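Local coordinates for protein prolyl endopeptidase (Myxococcus xanthus, PDB 2BKL) that probably hydrolyses oligopeptides on the carboxyl side of proline, and to some extent alanine, as a serine peptidase of the S9A family, at residues A[94-99]-A[107-112]; A[125-130]-A[173-178]; A[133-138]-A[152-157]. All blocks are in the same frame, centred on the assembly; numbering follows the deposited sequence.

Contact 1: residues A[94-99]-A[107-112]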
loop_
_atom_site.group_PDB
_atom_site.type_symbol
_atom_site.label_atom_id
_atom_site.label_comp_id
_atom_site.label_asym_id
_atom_site.label_seq_id
_atom_site.Cartn_x
_atom_site.Cartn_y
_atom_site.Cartn_z
ATOM N N ALA A 94 6.805 -10.205 -13.540
ATOM C CA ALA A 94 5.727 -11.155 -13.738
ATOM C C ALA A 94 5.056 -10.989 -15.087
ATOM O O ALA A 94 5.085 -9.918 -15.669
ATOM C CB ALA A 94 4.706 -10.998 -12.652
ATOM N N ILE A 95 4.428 -12.067 -15.556
ATOM C CA ILE A 95 3.842 -12.165 -16.878
ATOM C C ILE A 95 2.382 -12.590 -16.778
ATOM O O ILE A 95 2.071 -13.500 -16.011
ATOM C CB ILE A 95 4.671 -13.221 -17.689
ATOM C CG1 ILE A 95 6.110 -12.734 -17.871
ATOM C CG2 ILE A 95 4.013 -13.566 -19.035
ATOM C CD1 ILE A 95 7.022 -13.729 -18.534
ATOM N N LEU A 96 1.513 -11.991 -17.587
ATOM C CA LEU A 96 0.092 -12.334 -17.655
ATOM C C LEU A 96 -0.124 -13.428 -18.704
ATOM O O LEU A 96 0.281 -13.271 -19.843
ATOM C CB LEU A 96 -0.731 -11.095 -18.021
ATOM C CG LEU A 96 -2.233 -11.338 -18.088
ATOM C CD1 LEU A 96 -2.807 -11.787 -16.777
ATOM C CD2 LEU A 96 -2.989 -10.080 -18.546
ATOM N N TYR A 97 -0.694 -14.551 -18.277
ATOM C CA TYR A 97 -1.046 -15.700 -19.089
ATOM C C TYR A 97 -2.546 -15.869 -19.198
ATOM O O TYR A 97 -3.310 -15.392 -18.353
ATOM C CB TYR A 97 -0.512 -16.970 -18.404
ATOM C CG TYR A 97 0.974 -17.145 -18.530
ATOM C CD1 TYR A 97 1.837 -16.527 -17.662
ATOM C CD2 TYR A 97 1.507 -17.940 -19.540
ATOM C CE1 TYR A 97 3.207 -16.691 -17.787
ATOM C CE2 TYR A 97 2.878 -18.098 -19.676
ATOM C CZ TYR A 97 3.706 -17.471 -18.782
ATOM O OH TYR A 97 5.070 -17.622 -18.918
ATOM N N TRP A 98 -2.974 -16.617 -20.200
ATOM C CA TRP A 98 -4.334 -17.098 -20.283
ATOM C C TRP A 98 -4.379 -18.533 -20.789
ATOM O O TRP A 98 -3.428 -19.032 -21.405
ATOM C CB TRP A 98 -5.222 -16.188 -21.157
ATOM C CG TRP A 98 -4.992 -16.341 -22.628
ATOM C CD1 TRP A 98 -3.973 -15.811 -23.354
ATOM C CD2 TRP A 98 -5.817 -17.044 -23.557
ATOM N NE1 TRP A 98 -4.085 -16.171 -24.671
ATOM C CE2 TRP A 98 -5.224 -16.909 -24.830
ATOM C CE3 TRP A 98 -6.997 -17.773 -23.449
ATOM C CZ2 TRP A 98 -5.775 -17.482 -25.977
ATOM C CZ3 TRP A 98 -7.547 -18.340 -24.596
ATOM C CH2 TRP A 98 -6.937 -18.184 -25.836
ATOM N N ARG A 99 -5.498 -19.193 -20.511
ATOM C CA ARG A 99 -5.776 -20.492 -21.075
ATOM C C ARG A 99 -7.263 -20.681 -21.271
ATOM O O ARG A 99 -8.103 -20.058 -20.574
ATOM C CB ARG A 99 -5.219 -21.612 -20.203
ATOM C CG ARG A 99 -5.819 -21.707 -18.827
ATOM C CD ARG A 99 -5.384 -22.957 -18.057
ATOM N NE ARG A 99 -3.998 -22.869 -17.646
ATOM C CZ ARG A 99 -3.283 -23.879 -17.180
ATOM N NH1 ARG A 99 -3.816 -25.087 -17.072
ATOM N NH2 ARG A 99 -2.013 -23.681 -16.833
ATOM N N LYS A 107 -0.907 -19.616 -22.623
ATOM C CA LYS A 107 -0.210 -18.745 -23.542
ATOM C C LYS A 107 0.112 -17.419 -22.866
ATOM O O LYS A 107 -0.687 -16.882 -22.088
ATOM C CB LYS A 107 -1.077 -18.507 -24.772
ATOM C CG LYS A 107 -1.166 -19.770 -25.671
ATOM C CD LYS A 107 -2.208 -19.645 -26.785
ATOM C CE LYS A 107 -2.998 -20.963 -27.007
ATOM N NZ LYS A 107 -4.473 -20.770 -26.779
ATOM N N VAL A 108 1.284 -16.884 -23.160
ATOM C CA VAL A 108 1.655 -15.561 -22.706
ATOM C C VAL A 108 0.767 -14.542 -23.400
ATOM O O VAL A 108 0.586 -14.601 -24.616
ATOM C CB VAL A 108 3.117 -15.247 -23.074
ATOM C CG1 VAL A 108 3.442 -13.779 -22.795
ATOM C CG2 VAL A 108 4.061 -16.148 -22.333
ATOM N N LEU A 109 0.217 -13.613 -22.630
ATOM C CA LEU A 109 -0.635 -12.540 -23.170
ATOM C C LEU A 109 0.098 -11.209 -23.090
ATOM O O LEU A 109 0.219 -10.490 -24.087
ATOM C CB LEU A 109 -1.932 -12.419 -22.367
ATOM C CG LEU A 109 -2.974 -11.448 -22.947
ATOM C CD1 LEU A 109 -3.372 -11.768 -24.377
ATOM C CD2 LEU A 109 -4.198 -11.453 -22.057
ATOM N N LEU A 110 0.614 -10.877 -21.908
ATOM C CA LEU A 110 1.362 -9.642 -21.713
ATOM C C LEU A 110 2.649 -9.971 -20.973
ATOM O O LEU A 110 2.609 -10.436 -19.842
ATOM C CB LEU A 110 0.580 -8.604 -20.929
ATOM C CG LEU A 110 -0.690 -8.040 -21.542
ATOM C CD1 LEU A 110 -1.450 -7.180 -20.540
ATOM C CD2 LEU A 110 -0.406 -7.276 -22.838
ATOM N N ASP A 111 3.785 -9.674 -21.601
ATOM C CA ASP A 111 5.100 -9.902 -21.011
ATOM C C ASP A 111 5.872 -8.582 -20.928
ATOM O O ASP A 111 6.519 -8.157 -21.899
ATOM C CB ASP A 111 5.868 -10.919 -21.843
ATOM C CG ASP A 111 7.250 -11.221 -21.278
ATOM O OD1 ASP A 111 7.626 -10.636 -20.217
ATOM O OD2 ASP A 111 8.018 -12.030 -21.852
ATOM N N PRO A 112 5.777 -7.901 -19.800
ATOM C CA PRO A 112 6.407 -6.596 -19.661
ATOM C C PRO A 112 7.916 -6.650 -19.742
ATOM O O PRO A 112 8.511 -5.603 -19.954
ATOM C CB PRO A 112 5.953 -6.093 -18.284
ATOM C CG PRO A 112 5.219 -7.163 -17.679
ATOM C CD PRO A 112 4.990 -8.277 -18.605
#

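Contact 2: residues A[125-130]-A[173-178]. With SO4 (sulfate ion), chain F.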
loop_
_atom_site.group_PDB
_atom_site.type_symbol
_atom_site.label_atom_id
_atom_site.label_comp_id
_atom_site.label_asym_id
_atom_site.label_seq_id
_atom_site.Cartn_x
_atom_site.Cartn_y
_atom_site.Cartn_z
ATOM N N THR A 125 -2.631 -2.064 -13.503
ATOM C CA THR A 125 -3.918 -2.728 -13.454
ATOM C C THR A 125 -4.270 -3.425 -14.781
ATOM O O THR A 125 -3.891 -2.947 -15.860
ATOM C CB THR A 125 -5.012 -1.690 -13.129
ATOM O OG1 THR A 125 -6.202 -2.361 -12.690
ATOM C CG2 THR A 125 -5.440 -0.921 -14.371
ATOM N N TRP A 126 -4.979 -4.528 -14.723
ATOM C CA TRP A 126 -5.546 -5.139 -15.898
ATOM C C TRP A 126 -6.953 -5.642 -15.599
ATOM O O TRP A 126 -7.249 -6.043 -14.468
ATOM C CB TRP A 126 -4.642 -6.247 -16.460
ATOM C CG TRP A 126 -4.229 -7.280 -15.467
ATOM C CD1 TRP A 126 -3.136 -7.226 -14.636
ATOM C CD2 TRP A 126 -4.848 -8.556 -15.228
ATOM N NE1 TRP A 126 -3.064 -8.368 -13.878
ATOM C CE2 TRP A 126 -4.097 -9.200 -14.221
ATOM C CE3 TRP A 126 -5.954 -9.220 -15.760
ATOM C CZ2 TRP A 126 -4.429 -10.472 -13.733
ATOM C CZ3 TRP A 126 -6.284 -10.476 -15.254
ATOM C CH2 TRP A 126 -5.520 -11.081 -14.262
ATOM N N ALA A 127 -7.830 -5.635 -16.602
ATOM C CA ALA A 127 -9.229 -6.005 -16.457
ATOM C C ALA A 127 -9.636 -6.726 -17.718
ATOM O O ALA A 127 -9.532 -6.172 -18.823
ATOM C CB ALA A 127 -10.114 -4.774 -16.241
ATOM N N VAL A 128 -10.101 -7.955 -17.577
ATOM C CA VAL A 128 -10.516 -8.773 -18.694
ATOM C C VAL A 128 -11.982 -8.498 -19.006
ATOM O O VAL A 128 -12.835 -8.413 -18.103
ATOM C CB VAL A 128 -10.341 -10.271 -18.365
ATOM C CG1 VAL A 128 -10.582 -11.130 -19.617
ATOM C CG2 VAL A 128 -8.967 -10.529 -17.764
ATOM N N SER A 129 -12.326 -8.415 -20.280
ATOM C CA SER A 129 -13.716 -8.248 -20.702
ATOM C C SER A 129 -14.509 -9.518 -20.358
ATOM O O SER A 129 -13.960 -10.600 -20.194
ATOM C CB SER A 129 -13.786 -7.925 -22.192
ATOM O OG SER A 129 -13.325 -9.017 -22.973
ATOM N N TRP A 130 -15.825 -9.358 -20.216
ATOM C CA TRP A 130 -16.681 -10.452 -19.776
ATOM C C TRP A 130 -16.712 -11.604 -20.765
ATOM O O TRP A 130 -16.917 -12.738 -20.348
ATOM C CB TRP A 130 -18.105 -9.951 -19.436
ATOM C CG TRP A 130 -18.033 -9.024 -18.277
ATOM C CD1 TRP A 130 -18.113 -7.658 -18.308
ATOM C CD2 TRP A 130 -17.703 -9.364 -16.930
ATOM N NE1 TRP A 130 -17.893 -7.143 -17.058
ATOM C CE2 TRP A 130 -17.623 -8.161 -16.189
ATOM C CE3 TRP A 130 -17.456 -10.571 -16.260
ATOM C CZ2 TRP A 130 -17.333 -8.128 -14.813
ATOM C CZ3 TRP A 130 -17.164 -10.537 -14.908
ATOM C CH2 TRP A 130 -17.096 -9.329 -14.195
ATOM N N PRO A 173 -10.514 -0.271 -15.171
ATOM C CA PRO A 173 -11.612 -0.397 -16.129
ATOM C C PRO A 173 -12.732 -1.325 -15.661
ATOM O O PRO A 173 -12.498 -2.453 -15.175
ATOM C CB PRO A 173 -10.931 -0.954 -17.383
ATOM C CG PRO A 173 -9.500 -0.462 -17.250
ATOM C CD PRO A 173 -9.216 -0.618 -15.788
ATOM N N LYS A 174 -13.959 -0.820 -15.786
ATOM C CA LYS A 174 -15.182 -1.587 -15.539
ATOM C C LYS A 174 -15.862 -1.855 -16.876
ATOM O O LYS A 174 -16.546 -0.991 -17.405
ATOM C CB LYS A 174 -16.159 -0.825 -14.648
ATOM C CG LYS A 174 -16.052 -1.013 -13.132
ATOM C CD LYS A 174 -14.790 -0.467 -12.541
ATOM C CE LYS A 174 -14.654 1.036 -12.667
ATOM N NZ LYS A 174 -13.509 1.573 -11.818
ATOM N N TRP A 175 -15.661 -3.051 -17.412
ATOM C CA TRP A 175 -16.289 -3.473 -18.656
ATOM C C TRP A 175 -17.795 -3.635 -18.516
ATOM O O TRP A 175 -18.279 -4.184 -17.519
ATOM C CB TRP A 175 -15.707 -4.782 -19.114
ATOM C CG TRP A 175 -14.307 -4.763 -19.565
ATOM C CD1 TRP A 175 -13.196 -5.060 -18.837
ATOM C CD2 TRP A 175 -13.862 -4.525 -20.906
ATOM N NE1 TRP A 175 -12.086 -4.980 -19.637
ATOM C CE2 TRP A 175 -12.470 -4.672 -20.916
ATOM C CE3 TRP A 175 -14.509 -4.199 -22.107
ATOM C CZ2 TRP A 175 -11.706 -4.499 -22.077
ATOM C CZ3 TRP A 175 -13.764 -4.030 -23.245
ATOM C CH2 TRP A 175 -12.373 -4.193 -23.224
ATOM N N THR A 176 -18.543 -3.148 -19.489
ATOM C CA THR A 176 -19.969 -3.463 -19.543
ATOM C C THR A 176 -20.189 -4.910 -19.966
ATOM O O THR A 176 -19.323 -5.501 -20.583
ATOM C CB THR A 176 -20.721 -2.499 -20.464
ATOM O OG1 THR A 176 -19.962 -2.244 -21.649
ATOM C CG2 THR A 176 -20.852 -1.125 -19.788
ATOM N N PRO A 177 -21.328 -5.498 -19.607
ATOM C CA PRO A 177 -21.608 -6.908 -19.945
ATOM C C PRO A 177 -21.497 -7.252 -21.441
ATOM O O PRO A 177 -21.212 -8.420 -21.755
ATOM C CB PRO A 177 -23.031 -7.116 -19.440
ATOM C CG PRO A 177 -23.353 -6.021 -18.539
ATOM C CD PRO A 177 -22.391 -4.905 -18.776
ATOM N N ASP A 178 -21.697 -6.287 -22.337
ATOM C CA ASP A 178 -21.567 -6.520 -23.781
ATOM C C ASP A 178 -20.134 -6.551 -24.292
ATOM O O ASP A 178 -19.908 -6.805 -25.472
ATOM C CB ASP A 178 -22.377 -5.485 -24.566
ATOM C CG ASP A 178 -21.935 -4.034 -24.311
ATOM O OD1 ASP A 178 -20.883 -3.803 -23.665
ATOM O OD2 ASP A 178 -22.605 -3.059 -24.757
HETATM S S SO4 F . -24.771 -3.582 -21.522
HETATM O O1 SO4 F . -24.929 -2.435 -22.414
HETATM O O2 SO4 F . -23.434 -4.066 -21.759
HETATM O O3 SO4 F . -25.085 -3.162 -20.154
HETATM O O4 SO4 F . -25.709 -4.657 -21.890
#

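Contact 3: residues A[133-138]-A[152-157]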
loop_
_atom_site.group_PDB
_atom_site.type_symbol
_atom_site.label_atom_id
_atom_site.label_comp_id
_atom_site.label_asym_id
_atom_site.label_seq_id
_atom_site.Cartn_x
_atom_site.Cartn_y
_atom_site.Cartn_z
ATOM N N LYS A 133 -12.384 -11.936 -24.419
ATOM C CA LYS A 133 -11.734 -11.656 -25.716
ATOM C C LYS A 133 -10.779 -10.455 -25.697
ATOM O O LYS A 133 -9.982 -10.313 -26.638
ATOM C CB LYS A 133 -12.752 -11.425 -26.816
ATOM C CG LYS A 133 -13.804 -12.517 -26.971
ATOM C CD LYS A 133 -13.281 -13.811 -27.465
ATOM C CE LYS A 133 -14.482 -14.754 -27.795
ATOM N NZ LYS A 133 -14.112 -16.173 -27.800
ATOM N N LYS A 134 -10.869 -9.592 -24.693
ATOM C CA LYS A 134 -10.082 -8.360 -24.619
ATOM C C LYS A 134 -9.557 -8.170 -23.202
ATOM O O LYS A 134 -10.197 -8.577 -22.220
ATOM C CB LYS A 134 -10.938 -7.115 -24.958
ATOM C CG LYS A 134 -11.681 -7.150 -26.273
ATOM C CD LYS A 134 -10.779 -7.132 -27.491
ATOM C CE LYS A 134 -11.606 -7.025 -28.774
ATOM N NZ LYS A 134 -10.736 -7.028 -29.960
ATOM N N VAL A 135 -8.389 -7.547 -23.072
ATOM C CA VAL A 135 -7.887 -7.130 -21.762
ATOM C C VAL A 135 -7.513 -5.675 -21.874
ATOM O O VAL A 135 -6.716 -5.299 -22.759
ATOM C CB VAL A 135 -6.689 -7.985 -21.269
ATOM C CG1 VAL A 135 -6.160 -7.499 -19.918
ATOM C CG2 VAL A 135 -7.108 -9.443 -21.170
ATOM N N ALA A 136 -8.055 -4.855 -20.991
ATOM C CA ALA A 136 -7.652 -3.468 -20.833
ATOM C C ALA A 136 -6.613 -3.417 -19.722
ATOM O O ALA A 136 -6.793 -4.031 -18.676
ATOM C CB ALA A 136 -8.857 -2.624 -20.481
ATOM N N PHE A 137 -5.521 -2.702 -19.934
ATOM C CA PHE A 137 -4.397 -2.746 -19.019
ATOM C C PHE A 137 -3.620 -1.453 -19.042
ATOM O O PHE A 137 -3.650 -0.720 -20.028
ATOM C CB PHE A 137 -3.477 -3.923 -19.316
ATOM C CG PHE A 137 -2.755 -3.816 -20.612
ATOM C CD1 PHE A 137 -3.360 -4.251 -21.772
ATOM C CD2 PHE A 137 -1.470 -3.315 -20.687
ATOM C CE1 PHE A 137 -2.731 -4.162 -22.983
ATOM C CE2 PHE A 137 -0.829 -3.248 -21.896
ATOM C CZ PHE A 137 -1.482 -3.665 -23.055
ATOM N N ALA A 138 -2.905 -1.174 -17.961
ATOM C CA ALA A 138 -2.078 0.025 -17.844
ATOM C C ALA A 138 -0.621 -0.302 -18.104
ATOM O O ALA A 138 -0.086 -1.317 -17.621
ATOM C CB ALA A 138 -2.215 0.612 -16.490
ATOM N N ILE A 152 -5.638 -5.188 -25.474
ATOM C CA ILE A 152 -5.117 -6.267 -26.283
ATOM C C ILE A 152 -6.234 -7.227 -26.631
ATOM O O ILE A 152 -7.089 -7.541 -25.784
ATOM C CB ILE A 152 -3.937 -7.008 -25.585
ATOM C CG1 ILE A 152 -3.350 -8.071 -26.504
ATOM C CG2 ILE A 152 -4.340 -7.567 -24.215
ATOM C CD1 ILE A 152 -2.006 -8.653 -26.045
ATOM N N ASP A 153 -6.217 -7.706 -27.865
ATOM C CA ASP A 153 -7.104 -8.765 -28.316
ATOM C C ASP A 153 -6.485 -10.110 -27.936
ATOM O O ASP A 153 -5.377 -10.414 -28.338
ATOM C CB ASP A 153 -7.282 -8.656 -29.826
ATOM C CG ASP A 153 -8.178 -9.722 -30.378
ATOM O OD1 ASP A 153 -9.415 -9.594 -30.214
ATOM O OD2 ASP A 153 -7.711 -10.745 -30.946
ATOM N N VAL A 154 -7.206 -10.910 -27.144
ATOM C CA VAL A 154 -6.641 -12.120 -26.565
ATOM C C VAL A 154 -6.302 -13.176 -27.622
ATOM O O VAL A 154 -5.207 -13.731 -27.602
ATOM C CB VAL A 154 -7.607 -12.691 -25.469
ATOM C CG1 VAL A 154 -7.136 -14.055 -24.942
ATOM C CG2 VAL A 154 -7.717 -11.706 -24.324
ATOM N N ASP A 155 -7.211 -13.409 -28.555
ATOM C CA ASP A 155 -7.029 -14.483 -29.524
ATOM C C ASP A 155 -5.813 -14.231 -30.420
ATOM O O ASP A 155 -5.045 -15.129 -30.684
ATOM C CB ASP A 155 -8.256 -14.629 -30.413
ATOM C CG ASP A 155 -9.404 -15.343 -29.729
ATOM O OD1 ASP A 155 -9.178 -16.075 -28.750
ATOM O OD2 ASP A 155 -10.576 -15.235 -30.142
ATOM N N SER A 156 -5.628 -12.980 -30.822
ATOM C CA SER A 156 -4.583 -12.598 -31.782
ATOM C C SER A 156 -3.332 -12.033 -31.167
ATOM O O SER A 156 -2.290 -11.991 -31.826
ATOM C CB SER A 156 -5.160 -11.550 -32.743
ATOM O OG SER A 156 -5.386 -10.289 -32.123
ATOM N N GLY A 157 -3.437 -11.556 -29.922
ATOM C CA GLY A 157 -2.371 -10.817 -29.272
ATOM C C GLY A 157 -2.110 -9.419 -29.812
ATOM O O GLY A 157 -1.116 -8.795 -29.437
HETATM O O HOH W 1 -9.906 -12.577 -28.451
#

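Contact 1: residues A[94-99]-A[107-112]
L96 meets both L109 and L110 at a classic beta bulge in the antiparallel pairing of strands 95-99 and 107-110, whose short axes run 130° apart. The carbonyl oxygen L96 O is gripped twice: L109 N donates to it at 2.8 Å in the carbonyl plane, and L110 N reaches L96 O at 3.2 Å, tilted 23° from that plane. L96 N returns a bond to L110 O. Beyond the bulge the ladder resumes, with Y97 and V108 as a non-hydrogen-bonded pair and W98 and K107 as a hydrogen-bonded one.

L96 carries CG anti to its backbone N (chi1 -179°), and from there CD2 lies alongside both leucines, 3.8 Å from L110 CD1 and 4.0 Å from L109 CD2. On the same face as L96, the W98 indole runs side by side with K107. The bent lysine chain brings K107 NZ to 3.6 Å from W98 CZ2 on an oblique approach, while its CB lies near W98 NE1. The other face belongs to Y97 and V108: Y97 CE2 touches V108 CG2 at 3.5 Å, and the phenol oxygen turns to H88. Nearby, I95 CG1 rests 3.5 Å from D111 OD1, an oxygen that takes its hydrogen bond from N113.

The contact is a worked case of divided bonding: the backbone of L96 and W98 pairs with 107-110, that of I95, Y97 and R99 with strand 81-87, while apolar branches pack on both faces, the leucines on one and Y97, V108 and I95 CG2 on the other. The extra residue of the bulge brings a second leucine against L96, and the leucines continue into the next sheet, where W126, V135 and F137 meet them. The ammonium of K107 remains at the exposed end beside the indole.

Contact 2: residues A[125-130]-A[173-178]
W175 and W130 join two neighbouring blades of the beta-propeller, W130 following strand 121-128 of one sheet and W175 lying on the short strand 174-175 of the next. The two chain directions are nearly parallel, but no beta ladder links them, and the hydrogen bonds across the seam come from indole N-H groups. W175 NE1 donates to A127 O at 2.9 Å with the acceptor close to the indole plane, although the donor stands 68° out of the carbonyl plane. In the reverse direction W130 NE1 donates to W175 O at 3.0 Å; here too the oxygen lies in the plane of the donor's ring, while the N-H comes from above the carbonyl plane. T176 O completes that edge, 3.4 Å from W130 CD1.

One face of W175 is covered by S129. S129 CA sits 3.6 Å from the centroid of the five-membered ring, only 3° off its normal, a CH-pi contact, and S129 CB lies over the centre of the whole indole. S129 OG is hydrogen-bonded to D131. The bond at its edge and S129 CA and CB over its face together probably restrict both the tilt and the rotation of the W175 indole. Smaller contacts continue the seam: A127 CB meets P173 CB at 4.1 Å, and T125 CG2 meets P173 CD tip to tip. At the far end D178 N donates to O2 of a sulfate ion, probably from the crystallisation liquor.

Around this seam, strand 134-141 supplies A136 and K134 beside W175, strand 181-186 brings F182 edge-to-face with the same indole, and R236, just past strand 229-234, makes a cation-pi contact with W130.

Contact 3: residues A[133-138]-A[152-157]
K134 reaches across to D153 with a chain whose every step can be traced. Its CB lies 4.0 Å from I152 O. CG stands anti to the carbonyl carbon, and a bend at chi2 (-67°) turns CD back toward the opposite strand, 3.9 Å from D153 OD1. CE comes closer, and the ammonium K134 NZ closes a salt bridge to D153 OD1 at 2.9 Å, on the anti side of the carboxylate and somewhat out of its plane.

The other carboxylate oxygen serves its own segment. S156 N donates to D153 OD2 at 3.1 Å, an Asx motif, and S156 OG donates to D153 OD2 at 2.6 Å from the opposite face of the carboxylate plane. One acid therefore ties a lysine on the partner strand to the turn that follows its own strand, and an alanine here would probably leave the K134 ammonium without its mate and S156 N and OG without their shared acceptor, freeing the turn to shift.

Strands 134-141 and 148-153 form the outer beta hairpin of a propeller blade, and K134 and D153 are a non-hydrogen-bonded antiparallel pair within it; beside them V135 and I152 exchange both backbone bonds. Where the ladder ends, V154 N donates to K133 O at 2.9 Å from above the carbonyl plane, and a water donates to K133 O as well while accepting from D155 N. The D155 carboxylate itself is salt-bridged to R81.

On the face away from the lysine, V135 CB meets I152 CG2 at 3.8 Å and V135 CG2 meets V154 CG2, the two valines crossing obliquely. F137 brings CE1 against the same I152 CG2 at 4.0 Å, with I152 N at its ring edge.

The three contacts span three consecutive sheets of the propeller: contacts 1 and 3 lie within the first and second, and contact 2 joins the second to the third. Contact 3 is nested in the chain loop closed by contact 2, their centres about 11 Å apart, and a probable hydrogen bond runs from A127 N to A136 O at 2.8 Å. Contact 1 packs on contact 3, centre to centre about 10 Å, with W98 CE2 3.4 Å from V154 CG1. It also reaches contact 2, about 17 Å away between centres, where L96 CD1 meets W126 CZ2 at 3.7 Å. In contact 2 the T125 side chain is about 8 Å from the bound benzyloxycarbonyl-alanyl-proline.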